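Long-range contacts in exodeoxyribonuclease III (Archaeoglobus fulgidus, PDB 2VOA), which probably cuts DNA at abasic sites as a magnesium- or manganese-dependent AP endonuclease of the exonuclease III family: residues Glu88-Arg93 with Asn103-Gln108; Ala150-Asp155 with Asp171-Tyr176; Asp232-Ile237 with Pro250-Phe255; Ile68-Glu73 with Ala94-Ile99. The protein carries 1 engineered substitution. All blocks are in the same frame, centred on the assembly; numbering follows the deposited sequence.

How the contacts relate
The four contacts sample the two-sheet sandwich of the DNase I-like fold. Contact 1 joins strands 91-96 and 99-105 of one sheet, and contact 3 pairs the last two strands of the other, their centres about 20 Å apart on opposite sides of the chain's centre. Contact 4 bridges the sheets by packing strand 63-70 on strand 91-96, and it touches contact 1 where I68 meets I92 and N103; their segments alternate along the chain. Contact 2, about 29 Å from contact 4 between centres, ties a loop to helix 170-180 and precedes contact 3, the last in sequence. Only contact 1 holds a predicted catalytic residue, Y105; the others join parts of the fold, contacts 3 and 4 reaching the same sheet.

Contact 1. Residues Glu88-Arg93 with Asn103-Gln108; sequences EDRLIR and NTYVPQ. With nucleotides of chain D.
R90, next to strand 91-96, crosses Y105 and P107 obliquely on its way toward the DNA. R90 CB passes 3.3 Å from Y105 O, with CG and CD close by. CG lies anti to the carbonyl carbon (chi1 -66°), and the chain then runs extended to NE, which meets P107 CG. The guanidinium has P107 over one face, R90 CZ 3.7 Å from P107 CA. R90 NH1 donates to Y105 O at 3.0 Å; Y105 O lies in the guanidinium plane, while NH1 stands above the carbonyl plane of Y105. R90 NH1 is also 3.3 Å from Y105 CD2. NH2 donates to a water that donates on to OP1 of DC10 of chain D. An alanine here would probably leave Y105 O without this donor and the phosphate-bound water without one of its partners. R90 O accepts from Y105 N; farther along, I92 and N103 exchange two backbone bonds. A cation near a phosphate, beside the predicted catalytic Y105, is consistent with help in holding DNA.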
loop_
_atom_site.group_PDB
_atom_site.type_symbol
_atom_site.label_atom_id
_atom_site.label_comp_id
_atom_site.label_asym_id
_atom_site.label_seq_id
_atom_site.Cartn_x
_atom_site.Cartn_y
_atom_site.Cartn_z
ATOM N N GLU A 88 -24.723 -11.389 10.213
ATOM C CA GLU A 88 -24.354 -12.110 8.982
ATOM C C GLU A 88 -22.876 -11.956 8.613
ATOM O O GLU A 88 -22.286 -12.874 8.025
ATOM C CB GLU A 88 -25.276 -11.675 7.837
ATOM C CG GLU A 88 -26.685 -12.154 8.057
ATOM C CD GLU A 88 -27.616 -11.857 6.896
ATOM O OE1 GLU A 88 -27.377 -10.868 6.159
ATOM O OE2 GLU A 88 -28.614 -12.598 6.750
ATOM N N ASP A 89 -22.274 -10.826 8.981
ATOM C CA ASP A 89 -20.851 -10.565 8.686
ATOM C C ASP A 89 -19.868 -11.255 9.638
ATOM O O ASP A 89 -18.655 -11.000 9.566
ATOM C CB ASP A 89 -20.548 -9.055 8.596
ATOM C CG ASP A 89 -20.762 -8.302 9.933
ATOM O OD1 ASP A 89 -21.206 -8.914 10.938
ATOM O OD2 ASP A 89 -20.517 -7.068 9.967
ATOM N N ARG A 90 -20.387 -12.117 10.518
ATOM C CA ARG A 90 -19.559 -12.846 11.471
ATOM C C ARG A 90 -19.742 -14.359 11.437
ATOM O O ARG A 90 -19.127 -15.074 12.220
ATOM C CB ARG A 90 -19.849 -12.369 12.909
ATOM C CG ARG A 90 -19.445 -10.905 13.203
ATOM C CD ARG A 90 -19.605 -10.630 14.686
ATOM N NE ARG A 90 -19.135 -9.296 15.064
ATOM C CZ ARG A 90 -17.870 -8.985 15.378
ATOM N NH1 ARG A 90 -16.903 -9.893 15.353
ATOM N NH2 ARG A 90 -17.578 -7.742 15.726
ATOM N N LEU A 91 -20.650 -14.866 10.611
ATOM C CA LEU A 91 -20.851 -16.312 10.616
ATOM C C LEU A 91 -21.340 -16.712 9.245
ATOM O O LEU A 91 -22.338 -16.176 8.767
ATOM C CB LEU A 91 -21.877 -16.723 11.687
ATOM C CG LEU A 91 -22.151 -18.211 11.965
ATOM C CD1 LEU A 91 -22.832 -18.389 13.302
ATOM C CD2 LEU A 91 -23.014 -18.931 10.869
ATOM N N ILE A 92 -20.626 -17.654 8.641
ATOM C CA ILE A 92 -21.051 -18.236 7.368
ATOM C C ILE A 92 -20.940 -19.742 7.500
ATOM O O ILE A 92 -19.954 -20.260 8.069
ATOM C CB ILE A 92 -20.235 -17.660 6.155
ATOM C CG1 ILE A 92 -20.828 -18.117 4.808
ATOM C CG2 ILE A 92 -18.722 -17.968 6.273
ATOM C CD1 ILE A 92 -20.131 -17.515 3.595
ATOM N N ARG A 93 -21.963 -20.439 7.008
ATOM C CA ARG A 93 -22.042 -21.885 7.145
ATOM C C ARG A 93 -22.421 -22.532 5.824
ATOM O O ARG A 93 -23.221 -21.992 5.097
ATOM C CB ARG A 93 -23.084 -22.228 8.188
ATOM C CG ARG A 93 -23.309 -23.724 8.389
ATOM C CD ARG A 93 -24.077 -23.919 9.645
ATOM N NE ARG A 93 -24.026 -25.286 10.154
ATOM C CZ ARG A 93 -24.701 -25.671 11.230
ATOM N NH1 ARG A 93 -25.435 -24.778 11.891
ATOM N NH2 ARG A 93 -24.635 -26.923 11.657
ATOM N N ASN A 103 -18.082 -21.154 10.048
ATOM C CA ASN A 103 -16.953 -20.222 10.121
ATOM C C ASN A 103 -17.388 -18.969 10.873
ATOM O O ASN A 103 -18.268 -18.252 10.420
ATOM C CB ASN A 103 -16.509 -19.848 8.708
ATOM C CG ASN A 103 -15.428 -18.763 8.678
ATOM O OD1 ASN A 103 -14.738 -18.503 9.678
ATOM N ND2 ASN A 103 -15.225 -18.180 7.466
ATOM N N THR A 104 -16.786 -18.732 12.039
ATOM C CA THR A 104 -17.170 -17.606 12.898
ATOM C C THR A 104 -16.032 -16.605 13.101
ATOM O O THR A 104 -14.842 -16.992 13.260
ATOM C CB THR A 104 -17.622 -18.067 14.328
ATOM O OG1 THR A 104 -16.549 -18.778 14.940
ATOM C CG2 THR A 104 -18.842 -18.976 14.275
ATOM N N TYR A 105 -16.410 -15.327 13.149
ATOM C CA TYR A 105 -15.531 -14.278 13.593
ATOM C C TYR A 105 -16.187 -13.689 14.843
ATOM O O TYR A 105 -17.101 -12.855 14.755
ATOM C CB TYR A 105 -15.309 -13.214 12.489
ATOM C CG TYR A 105 -14.520 -12.039 12.977
ATOM C CD1 TYR A 105 -13.306 -12.230 13.661
ATOM C CD2 TYR A 105 -14.989 -10.725 12.798
ATOM C CE1 TYR A 105 -12.577 -11.157 14.152
ATOM C CE2 TYR A 105 -14.272 -9.633 13.277
ATOM C CZ TYR A 105 -13.074 -9.855 13.967
ATOM O OH TYR A 105 -12.362 -8.787 14.456
ATOM N N VAL A 106 -15.778 -14.204 16.001
ATOM C CA VAL A 106 -16.401 -13.852 17.282
ATOM C C VAL A 106 -16.086 -12.407 17.653
ATOM O O VAL A 106 -14.977 -11.953 17.447
ATOM C CB VAL A 106 -15.907 -14.848 18.355
ATOM C CG1 VAL A 106 -16.366 -14.440 19.760
ATOM C CG2 VAL A 106 -16.368 -16.289 17.987
ATOM N N PRO A 107 -17.072 -11.651 18.220
ATOM C CA PRO A 107 -16.709 -10.275 18.663
ATOM C C PRO A 107 -15.475 -10.247 19.582
ATOM O O PRO A 107 -15.364 -11.031 20.532
ATOM C CB PRO A 107 -17.967 -9.797 19.418
ATOM C CG PRO A 107 -19.100 -10.562 18.698
ATOM C CD PRO A 107 -18.486 -11.959 18.469
ATOM N N GLN A 108 -14.545 -9.351 19.283
ATOM C CA GLN A 108 -13.308 -9.278 20.066
ATOM C C GLN A 108 -13.546 -8.790 21.515
ATOM O O GLN A 108 -12.964 -9.332 22.444
ATOM C CB GLN A 108 -12.279 -8.408 19.348
ATOM C CG GLN A 108 -10.896 -8.488 19.978
ATOM C CD GLN A 108 -10.568 -7.311 20.896
ATOM O OE1 GLN A 108 -11.294 -6.307 20.973
ATOM N NE2 GLN A 108 -9.444 -7.424 21.578
ATOM P P DC D 10 -13.508 -3.945 16.798
ATOM O OP1 DC D 10 -14.440 -4.983 16.272
ATOM O OP2 DC D 10 -13.701 -3.357 18.155
ATOM O "O5'" DC D 10 -12.053 -4.566 16.755
ATOM C "C5'" DC D 10 -11.613 -5.265 15.607
ATOM C "C4'" DC D 10 -10.161 -5.608 15.837
ATOM O "O4'" DC D 10 -9.368 -4.398 15.820
ATOM C "C3'" DC D 10 -9.871 -6.239 17.192
ATOM O "O3'" DC D 10 -9.193 -7.449 16.979
ATOM C "C2'" DC D 10 -8.984 -5.246 17.947
ATOM C "C1'" DC D 10 -8.332 -4.518 16.774
ATOM N N1 DC D 10 -7.782 -3.150 17.028
ATOM C C2 DC D 10 -6.540 -2.837 16.445
ATOM O O2 DC D 10 -5.939 -3.690 15.772
ATOM N N3 DC D 10 -6.020 -1.597 16.635
ATOM C C4 DC D 10 -6.682 -0.698 17.360
ATOM N N4 DC D 10 -6.099 0.498 17.508
ATOM C C5 DC D 10 -7.953 -0.991 17.969
ATOM C C6 DC D 10 -8.466 -2.219 17.771
HETATM O O HOH W 1 -14.591 -7.788 16.604
#

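Contact 2. Residues Ala150-Asp155 with Asp171-Tyr176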
loop_
_atom_site.group_PDB
_atom_site.type_symbol
_atom_site.label_atom_id
_atom_site.label_comp_id
_atom_site.label_asym_id
_atom_site.label_seq_id
_atom_site.Cartn_x
_atom_site.Cartn_y
_atom_site.Cartn_z
ATOM N N ALA A 150 -8.461 -17.216 23.838
ATOM C CA ALA A 150 -7.333 -18.105 24.087
ATOM C C ALA A 150 -7.755 -18.923 25.325
ATOM O O ALA A 150 -7.740 -18.404 26.466
ATOM C CB ALA A 150 -6.091 -17.280 24.377
ATOM N N PRO A 151 -8.204 -20.177 25.105
ATOM C CA PRO A 151 -8.895 -20.877 26.206
ATOM C C PRO A 151 -8.006 -21.362 27.360
ATOM O O PRO A 151 -8.493 -21.456 28.497
ATOM C CB PRO A 151 -9.539 -22.085 25.507
ATOM C CG PRO A 151 -8.625 -22.378 24.356
ATOM C CD PRO A 151 -8.152 -21.001 23.875
ATOM N N GLU A 152 -6.734 -21.674 27.074
ATOM C CA GLU A 152 -5.823 -22.179 28.118
ATOM C C GLU A 152 -4.605 -21.277 28.272
ATOM O O GLU A 152 -4.270 -20.568 27.321
ATOM C CB GLU A 152 -5.347 -23.602 27.758
ATOM C CG GLU A 152 -6.486 -24.618 27.561
ATOM C CD GLU A 152 -7.329 -24.840 28.807
ATOM O OE1 GLU A 152 -8.485 -25.303 28.650
ATOM O OE2 GLU A 152 -6.855 -24.582 29.946
ATOM N N PRO A 153 -3.901 -21.361 29.420
ATOM C CA PRO A 153 -2.720 -20.490 29.588
ATOM C C PRO A 153 -1.655 -20.658 28.481
ATOM O O PRO A 153 -1.015 -19.688 28.102
ATOM C CB PRO A 153 -2.177 -20.845 30.976
ATOM C CG PRO A 153 -3.284 -21.610 31.699
ATOM C CD PRO A 153 -4.136 -22.236 30.591
ATOM N N ILE A 154 -1.487 -21.869 27.958
ATOM C CA ILE A 154 -0.547 -22.090 26.828
ATOM C C ILE A 154 -0.878 -21.285 25.549
ATOM O O ILE A 154 -0.011 -21.063 24.703
ATOM C CB ILE A 154 -0.404 -23.603 26.506
ATOM C CG1 ILE A 154 0.823 -23.883 25.615
ATOM C CG2 ILE A 154 -1.712 -24.143 25.921
ATOM C CD1 ILE A 154 2.113 -23.416 26.159
ATOM N N ASP A 155 -2.127 -20.810 25.434
ATOM C CA ASP A 155 -2.570 -20.060 24.248
ATOM C C ASP A 155 -2.198 -18.576 24.247
ATOM O O ASP A 155 -2.492 -17.863 23.288
ATOM C CB ASP A 155 -4.089 -20.202 24.062
ATOM C CG ASP A 155 -4.506 -21.631 23.806
ATOM O OD1 ASP A 155 -5.238 -22.189 24.647
ATOM O OD2 ASP A 155 -4.067 -22.212 22.778
ATOM N N ASP A 171 -14.504 -14.857 31.962
ATOM C CA ASP A 171 -15.898 -15.003 31.468
ATOM C C ASP A 171 -15.936 -15.482 30.012
ATOM O O ASP A 171 -16.718 -16.366 29.660
ATOM C CB ASP A 171 -16.719 -13.701 31.629
ATOM C CG ASP A 171 -16.942 -13.313 33.099
ATOM O OD1 ASP A 171 -16.841 -14.189 34.002
ATOM O OD2 ASP A 171 -17.224 -12.111 33.351
ATOM N N ALA A 172 -15.079 -14.903 29.179
ATOM C CA ALA A 172 -14.979 -15.319 27.785
ATOM C C ALA A 172 -14.459 -16.755 27.662
ATOM O O ALA A 172 -14.979 -17.545 26.854
ATOM C CB ALA A 172 -14.088 -14.348 26.997
ATOM N N ARG A 173 -13.413 -17.071 28.433
ATOM C CA ARG A 173 -12.843 -18.434 28.435
ATOM C C ARG A 173 -13.916 -19.444 28.820
ATOM O O ARG A 173 -14.067 -20.457 28.142
ATOM C CB ARG A 173 -11.646 -18.541 29.387
ATOM C CG ARG A 173 -10.414 -17.772 28.894
ATOM C CD ARG A 173 -9.292 -17.813 29.980
ATOM N NE ARG A 173 -8.672 -19.123 30.159
ATOM C CZ ARG A 173 -8.012 -19.514 31.246
ATOM N NH1 ARG A 173 -7.902 -18.716 32.307
ATOM N NH2 ARG A 173 -7.479 -20.727 31.289
ATOM N N ARG A 174 -14.671 -19.161 29.879
ATOM C CA ARG A 174 -15.707 -20.087 30.351
ATOM C C ARG A 174 -16.813 -20.269 29.281
ATOM O O ARG A 174 -17.284 -21.388 29.042
ATOM C CB ARG A 174 -16.316 -19.582 31.671
ATOM C CG ARG A 174 -17.496 -20.434 32.146
ATOM C CD ARG A 174 -18.128 -19.954 33.436
ATOM N NE ARG A 174 -19.088 -20.962 33.892
ATOM C CZ ARG A 174 -18.874 -21.851 34.866
ATOM N NH1 ARG A 174 -17.725 -21.870 35.544
ATOM N NH2 ARG A 174 -19.828 -22.727 35.174
ATOM N N ALA A 175 -17.230 -19.170 28.650
ATOM C CA ALA A 175 -18.299 -19.215 27.652
ATOM C C ALA A 175 -17.876 -20.006 26.420
ATOM O O ALA A 175 -18.651 -20.757 25.844
ATOM C CB ALA A 175 -18.756 -17.810 27.270
ATOM N N TYR A 176 -16.608 -19.869 26.048
ATOM C CA TYR A 176 -16.080 -20.564 24.883
ATOM C C TYR A 176 -15.972 -22.057 25.215
ATOM O O TYR A 176 -16.440 -22.917 24.453
ATOM C CB TYR A 176 -14.722 -19.962 24.539
ATOM C CG TYR A 176 -13.999 -20.623 23.406
ATOM C CD1 TYR A 176 -14.460 -20.508 22.100
ATOM C CD2 TYR A 176 -12.845 -21.375 23.640
ATOM C CE1 TYR A 176 -13.794 -21.095 21.043
ATOM C CE2 TYR A 176 -12.141 -21.974 22.566
ATOM C CZ TYR A 176 -12.623 -21.832 21.285
ATOM O OH TYR A 176 -11.966 -22.407 20.230
#
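A polar side-chain-to-backbone contact, P151 O with R173, fastens the loop that follows strand 141-144 to the side of helix 170-180, at the partly buried margin of the fold. The arginine approaches side-on: R173 NE and NH2 both donate to P151 O, at 2.9 Å from NE and 3.1 Å from NH2. The oxygen lies in the guanidinium plane, and both donors come to it from the same face of its carbonyl plane, NE well above that plane and NH2 tilted from it. A bend at chi3 (70°) turns NE away from an extended course, while R173 CG rests 3.7 Å from A150 O. Arginine suits the place because its NE-H and one NH2 hydrogen, side by side, can both point at one carbonyl oxygen. P153 CD packs against R173 NH2 at 3.7 Å. The carboxylate of E152 stands almost perpendicular to the guanidinium, beyond salt-bridge range, and its salt bridge goes to K177 instead. One helical turn on, Y176 presents its ring edge to the proline, Y176 CD2 lying 3.9 Å from P151 CB. The loop's own shape is held by D155, whose OD1 accepts from E152 N through the anti lone pair. Side-on arginine-to-carbonyl binding here joins helix 170-180 to the loop that follows strand 141-144 in the DNase I-like fold, two residues past the predicted metal ligand N148.

Contact 3. Residues Asp232-Ile237 with Pro250-Phe255; sequences DCYADI and PLVAVF
The ring of Y234 lies with one face on V252, whose CB sits 3.6 Å above the ring plane and offset toward the rim, a CH-pi contact. The two side chains run side by side, pointing the same way; Y234 and V252 form a hydrogen-bonded pair of the antiparallel strands 230-235 and 251-255, at the edge of one sheet of the DNase I-like sandwich. Y234 CG occupies the crowded position between backbone N and carbonyl carbon (chi1 51°), and the ring extends across to the neighbouring strand, with V252 CG1 3.6 Å from Y234 OH. A beta-branched valine suits this place, offering CB and both methyls to the ring. Strand 230-235 is outermost in its sheet, while strand 251-255 also bonds to strand 2-8. On the other face of the pair, L251 and A253 meet I220 of the other sheet, and helix 187-191 packs on C233. C233 SG rests 4.1 Å from L251 CD1. Backbone bonds repeat along the pair, the one from D232 N to V254 O being weak. Beyond the strand, D236 turns its carboxylate to W22 and to K238 N, capping the turn into the next helix, while D236 N donates to P250 O at 2.9 Å.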
loop_
_atom_site.group_PDB
_atom_site.type_symbol
_atom_site.label_atom_id
_atom_site.label_comp_id
_atom_site.label_asym_id
_atom_site.label_seq_id
_atom_site.Cartn_x
_atom_site.Cartn_y
_atom_site.Cartn_z
ATOM N N ASP A 232 -2.802 -34.347 11.506
ATOM C CA ASP A 232 -1.875 -33.214 11.634
ATOM C C ASP A 232 -2.645 -31.906 11.825
ATOM O O ASP A 232 -3.811 -31.800 11.451
ATOM C CB ASP A 232 -0.972 -33.118 10.410
ATOM C CG ASP A 232 0.336 -32.366 10.704
ATOM O OD1 ASP A 232 0.610 -32.020 11.891
ATOM O OD2 ASP A 232 1.103 -32.154 9.748
ATOM N N CYS A 233 -1.991 -30.932 12.463
ATOM C CA CYS A 233 -2.541 -29.606 12.632
ATOM C C CYS A 233 -1.356 -28.724 12.981
ATOM O O CYS A 233 -0.496 -29.117 13.779
ATOM C CB CYS A 233 -3.586 -29.573 13.739
ATOM S SG CYS A 233 -4.417 -27.967 13.938
ATOM N N TYR A 234 -1.285 -27.568 12.343
ATOM C CA TYR A 234 -0.156 -26.666 12.544
ATOM C C TYR A 234 -0.515 -25.257 12.097
ATOM O O TYR A 234 -1.450 -25.062 11.312
ATOM C CB TYR A 234 1.064 -27.156 11.749
ATOM C CG TYR A 234 0.766 -27.447 10.286
ATOM C CD1 TYR A 234 0.884 -26.449 9.313
ATOM C CD2 TYR A 234 0.348 -28.730 9.877
ATOM C CE1 TYR A 234 0.610 -26.722 7.958
ATOM C CE2 TYR A 234 0.060 -29.010 8.536
ATOM C CZ TYR A 234 0.203 -28.012 7.580
ATOM O OH TYR A 234 -0.084 -28.327 6.264
ATOM N N ALA A 235 0.234 -24.286 12.614
ATOM C CA ALA A 235 0.134 -22.898 12.183
ATOM C C ALA A 235 1.251 -22.633 11.195
ATOM O O ALA A 235 2.399 -23.009 11.434
ATOM C CB ALA A 235 0.209 -21.923 13.386
ATOM N N ASP A 236 0.921 -21.997 10.084
ATOM C CA ASP A 236 1.923 -21.700 9.045
ATOM C C ASP A 236 2.526 -20.303 9.204
ATOM O O ASP A 236 1.878 -19.303 8.908
ATOM C CB ASP A 236 1.288 -21.878 7.660
ATOM C CG ASP A 236 2.295 -21.776 6.516
ATOM O OD1 ASP A 236 1.849 -21.949 5.352
ATOM O OD2 ASP A 236 3.511 -21.539 6.763
ATOM N N ILE A 237 3.772 -20.243 9.687
ATOM C CA ILE A 237 4.457 -18.967 9.929
ATOM C C ILE A 237 4.886 -18.237 8.634
ATOM O O ILE A 237 5.102 -17.012 8.628
ATOM C CB ILE A 237 5.680 -19.156 10.900
ATOM C CG1 ILE A 237 6.213 -17.810 11.442
ATOM C CG2 ILE A 237 6.792 -19.943 10.231
ATOM C CD1 ILE A 237 5.232 -17.033 12.269
ATOM N N PRO A 250 -2.276 -18.613 8.995
ATOM C CA PRO A 250 -3.228 -19.709 8.763
ATOM C C PRO A 250 -3.028 -20.849 9.765
ATOM O O PRO A 250 -1.880 -21.162 10.153
ATOM C CB PRO A 250 -2.847 -20.226 7.355
ATOM C CG PRO A 250 -2.214 -19.072 6.702
ATOM C CD PRO A 250 -1.404 -18.425 7.818
ATOM N N LEU A 251 -4.133 -21.463 10.167
ATOM C CA LEU A 251 -4.105 -22.660 10.987
ATOM C C LEU A 251 -4.669 -23.770 10.086
ATOM O O LEU A 251 -5.719 -23.569 9.452
ATOM C CB LEU A 251 -4.939 -22.471 12.265
ATOM C CG LEU A 251 -4.984 -23.671 13.218
ATOM C CD1 LEU A 251 -3.595 -23.938 13.815
ATOM C CD2 LEU A 251 -6.058 -23.438 14.312
ATOM N N VAL A 252 -3.937 -24.885 9.992
ATOM C CA VAL A 252 -4.217 -25.961 9.018
ATOM C C VAL A 252 -4.448 -27.270 9.769
ATOM O O VAL A 252 -3.703 -27.580 10.707
ATOM C CB VAL A 252 -3.037 -26.152 8.016
ATOM C CG1 VAL A 252 -3.386 -27.184 6.923
ATOM C CG2 VAL A 252 -2.635 -24.808 7.380
ATOM N N ALA A 253 -5.482 -28.022 9.388
ATOM C CA ALA A 253 -5.680 -29.376 9.929
ATOM C C ALA A 253 -5.841 -30.351 8.776
ATOM O O ALA A 253 -6.440 -30.008 7.739
ATOM C CB ALA A 253 -6.938 -29.419 10.812
ATOM N N VAL A 254 -5.304 -31.551 8.965
ATOM C CA VAL A 254 -5.352 -32.635 7.982
ATOM C C VAL A 254 -6.027 -33.855 8.624
ATOM O O VAL A 254 -5.692 -34.252 9.756
ATOM C CB VAL A 254 -3.955 -32.987 7.431
ATOM C CG1 VAL A 254 -4.049 -34.089 6.367
ATOM C CG2 VAL A 254 -3.249 -31.731 6.863
ATOM N N PHE A 255 -7.000 -34.410 7.890
ATOM C CA PHE A 255 -7.809 -35.557 8.327
ATOM C C PHE A 255 -7.649 -36.744 7.375
ATOM O O PHE A 255 -7.566 -36.574 6.142
ATOM C CB PHE A 255 -9.287 -35.139 8.409
ATOM C CG PHE A 255 -9.514 -33.953 9.298
ATOM C CD1 PHE A 255 -9.410 -32.637 8.806
ATOM C CD2 PHE A 255 -9.805 -34.155 10.656
ATOM C CE1 PHE A 255 -9.625 -31.531 9.662
ATOM C CE2 PHE A 255 -10.024 -33.041 11.533
ATOM C CZ PHE A 255 -9.898 -31.732 11.022
#

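Contact 4. Residues Ile68-Glu73 with Ala94-Ile99; sequences IASLEE and AKIAGI
The facing sheets of the sandwich meet here, strand 63-70 of one against strand 91-96 of the other; the axes of the segments 68-70 and 94-96 are 9.7 Å apart and 19° from parallel. No hydrogen bond joins the segments directly; I96 carries the contact, its branched aliphatic chain reaching both I68 and S70. I96 CD1 lies 3.5 Å from I68 CG2, and I96 CG2 lies 3.4 Å from S70 CB, both tight for carbon pairs. Chi1 (-58°) sets CG1 of I96 anti to the carbonyl carbon and leaves CG2 anti to the backbone N, facing S70; chi2 near 170° carries CD1 on to I68. A small serine fits against I96 CG2, which meets both its CB and OG, and S70 OG donates to E72 O at 2.7 Å. An alanine here would probably leave E72 O without that donor and the chain just after the strand less firmly held. Farther out, E72 CG touches A97 CB at 3.8 Å, and a water links E73 O to A97 N. Face-to-face packing of two sheets is the two-layer core of the DNase I-like fold; the type I' turn from I96 to I99 lies at its margin.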
loop_
_atom_site.group_PDB
_atom_site.type_symbol
_atom_site.label_atom_id
_atom_site.label_comp_id
_atom_site.label_asym_id
_atom_site.label_seq_id
_atom_site.Cartn_x
_atom_site.Cartn_y
_atom_site.Cartn_z
ATOM N N ILE A 68 -15.713 -18.542 2.799
ATOM C CA ILE A 68 -15.114 -19.883 2.739
ATOM C C ILE A 68 -14.783 -20.161 1.269
ATOM O O ILE A 68 -15.656 -20.029 0.396
ATOM C CB ILE A 68 -16.061 -20.994 3.250
ATOM C CG1 ILE A 68 -16.649 -20.645 4.621
ATOM C CG2 ILE A 68 -15.331 -22.392 3.234
ATOM C CD1 ILE A 68 -17.887 -21.522 4.963
ATOM N N ALA A 69 -13.514 -20.482 1.017
ATOM C CA ALA A 69 -13.059 -20.958 -0.307
ATOM C C ALA A 69 -12.942 -22.489 -0.292
ATOM O O ALA A 69 -12.548 -23.090 0.731
ATOM C CB ALA A 69 -11.729 -20.305 -0.670
ATOM N N SER A 70 -13.307 -23.126 -1.399
ATOM C CA SER A 70 -13.274 -24.582 -1.453
ATOM C C SER A 70 -13.136 -25.138 -2.855
ATOM O O SER A 70 -13.491 -24.475 -3.849
ATOM C CB SER A 70 -14.511 -25.174 -0.757
ATOM O OG SER A 70 -15.723 -24.753 -1.379
ATOM N N LEU A 71 -12.596 -26.350 -2.941
ATOM C CA LEU A 71 -12.468 -27.024 -4.227
ATOM C C LEU A 71 -13.841 -27.506 -4.717
ATOM O O LEU A 71 -14.156 -27.430 -5.909
ATOM C CB LEU A 71 -11.473 -28.193 -4.116
ATOM C CG LEU A 71 -10.026 -27.763 -3.817
ATOM C CD1 LEU A 71 -9.157 -28.989 -3.530
ATOM C CD2 LEU A 71 -9.427 -26.915 -4.948
ATOM N N GLU A 72 -14.655 -27.994 -3.787
ATOM C CA GLU A 72 -16.002 -28.467 -4.122
ATOM C C GLU A 72 -17.026 -27.342 -3.938
ATOM O O GLU A 72 -16.852 -26.463 -3.080
ATOM C CB GLU A 72 -16.372 -29.688 -3.271
ATOM C CG GLU A 72 -15.535 -30.951 -3.579
ATOM C CD GLU A 72 -15.547 -31.298 -5.071
ATOM O OE1 GLU A 72 -16.636 -31.255 -5.687
ATOM O OE2 GLU A 72 -14.469 -31.607 -5.641
ATOM N N GLU A 73 -18.095 -27.374 -4.734
ATOM C CA GLU A 73 -19.124 -26.341 -4.643
ATOM C C GLU A 73 -19.901 -26.392 -3.321
ATOM O O GLU A 73 -20.518 -27.418 -3.001
ATOM C CB GLU A 73 -20.082 -26.425 -5.836
ATOM C CG GLU A 73 -21.034 -25.263 -5.897
ATOM C CD GLU A 73 -21.835 -25.246 -7.177
ATOM O OE1 GLU A 73 -21.960 -26.307 -7.825
ATOM O OE2 GLU A 73 -22.341 -24.168 -7.542
ATOM N N ALA A 94 -21.837 -23.685 5.534
ATOM C CA ALA A 94 -22.105 -24.387 4.283
ATOM C C ALA A 94 -21.792 -25.854 4.443
ATOM O O ALA A 94 -20.963 -26.223 5.267
ATOM C CB ALA A 94 -21.277 -23.790 3.140
ATOM N N LYS A 95 -22.452 -26.694 3.644
ATOM C CA LYS A 95 -22.026 -28.068 3.495
ATOM C C LYS A 95 -21.061 -28.101 2.298
ATOM O O LYS A 95 -21.436 -27.738 1.165
ATOM C CB LYS A 95 -23.241 -28.963 3.218
ATOM C CG LYS A 95 -22.951 -30.470 3.292
ATOM C CD LYS A 95 -24.171 -31.230 2.810
ATOM C CE LYS A 95 -24.022 -32.737 2.945
ATOM N NZ LYS A 95 -23.626 -33.111 4.328
ATOM N N ILE A 96 -19.821 -28.509 2.558
ATOM C CA ILE A 96 -18.770 -28.511 1.528
ATOM C C ILE A 96 -18.095 -29.870 1.513
ATOM O O ILE A 96 -17.537 -30.286 2.542
ATOM C CB ILE A 96 -17.711 -27.415 1.805
ATOM C CG1 ILE A 96 -18.403 -26.048 1.853
ATOM C CG2 ILE A 96 -16.627 -27.420 0.746
ATOM C CD1 ILE A 96 -17.536 -24.904 2.340
ATOM N N ALA A 97 -18.166 -30.541 0.357
ATOM C CA ALA A 97 -17.553 -31.878 0.198
ATOM C C ALA A 97 -17.981 -32.810 1.352
ATOM O O ALA A 97 -17.170 -33.545 1.913
ATOM C CB ALA A 97 -16.025 -31.744 0.147
ATOM N N GLY A 98 -19.255 -32.744 1.719
ATOM C CA GLY A 98 -19.800 -33.618 2.750
ATOM C C GLY A 98 -19.543 -33.172 4.188
ATOM O O GLY A 98 -20.010 -33.835 5.101
ATOM N N ILE A 99 -18.827 -32.059 4.382
ATOM C CA ILE A 99 -18.473 -31.527 5.728
ATOM C C ILE A 99 -19.377 -30.343 6.080
ATOM O O ILE A 99 -19.510 -29.412 5.285
ATOM C CB ILE A 99 -16.976 -31.027 5.785
ATOM C CG1 ILE A 99 -16.015 -32.065 5.156
ATOM C CG2 ILE A 99 -16.560 -30.697 7.245
ATOM C CD1 ILE A 99 -15.988 -33.392 5.943
HETATM O O HOH W 2 -19.854 -29.703 -1.831
#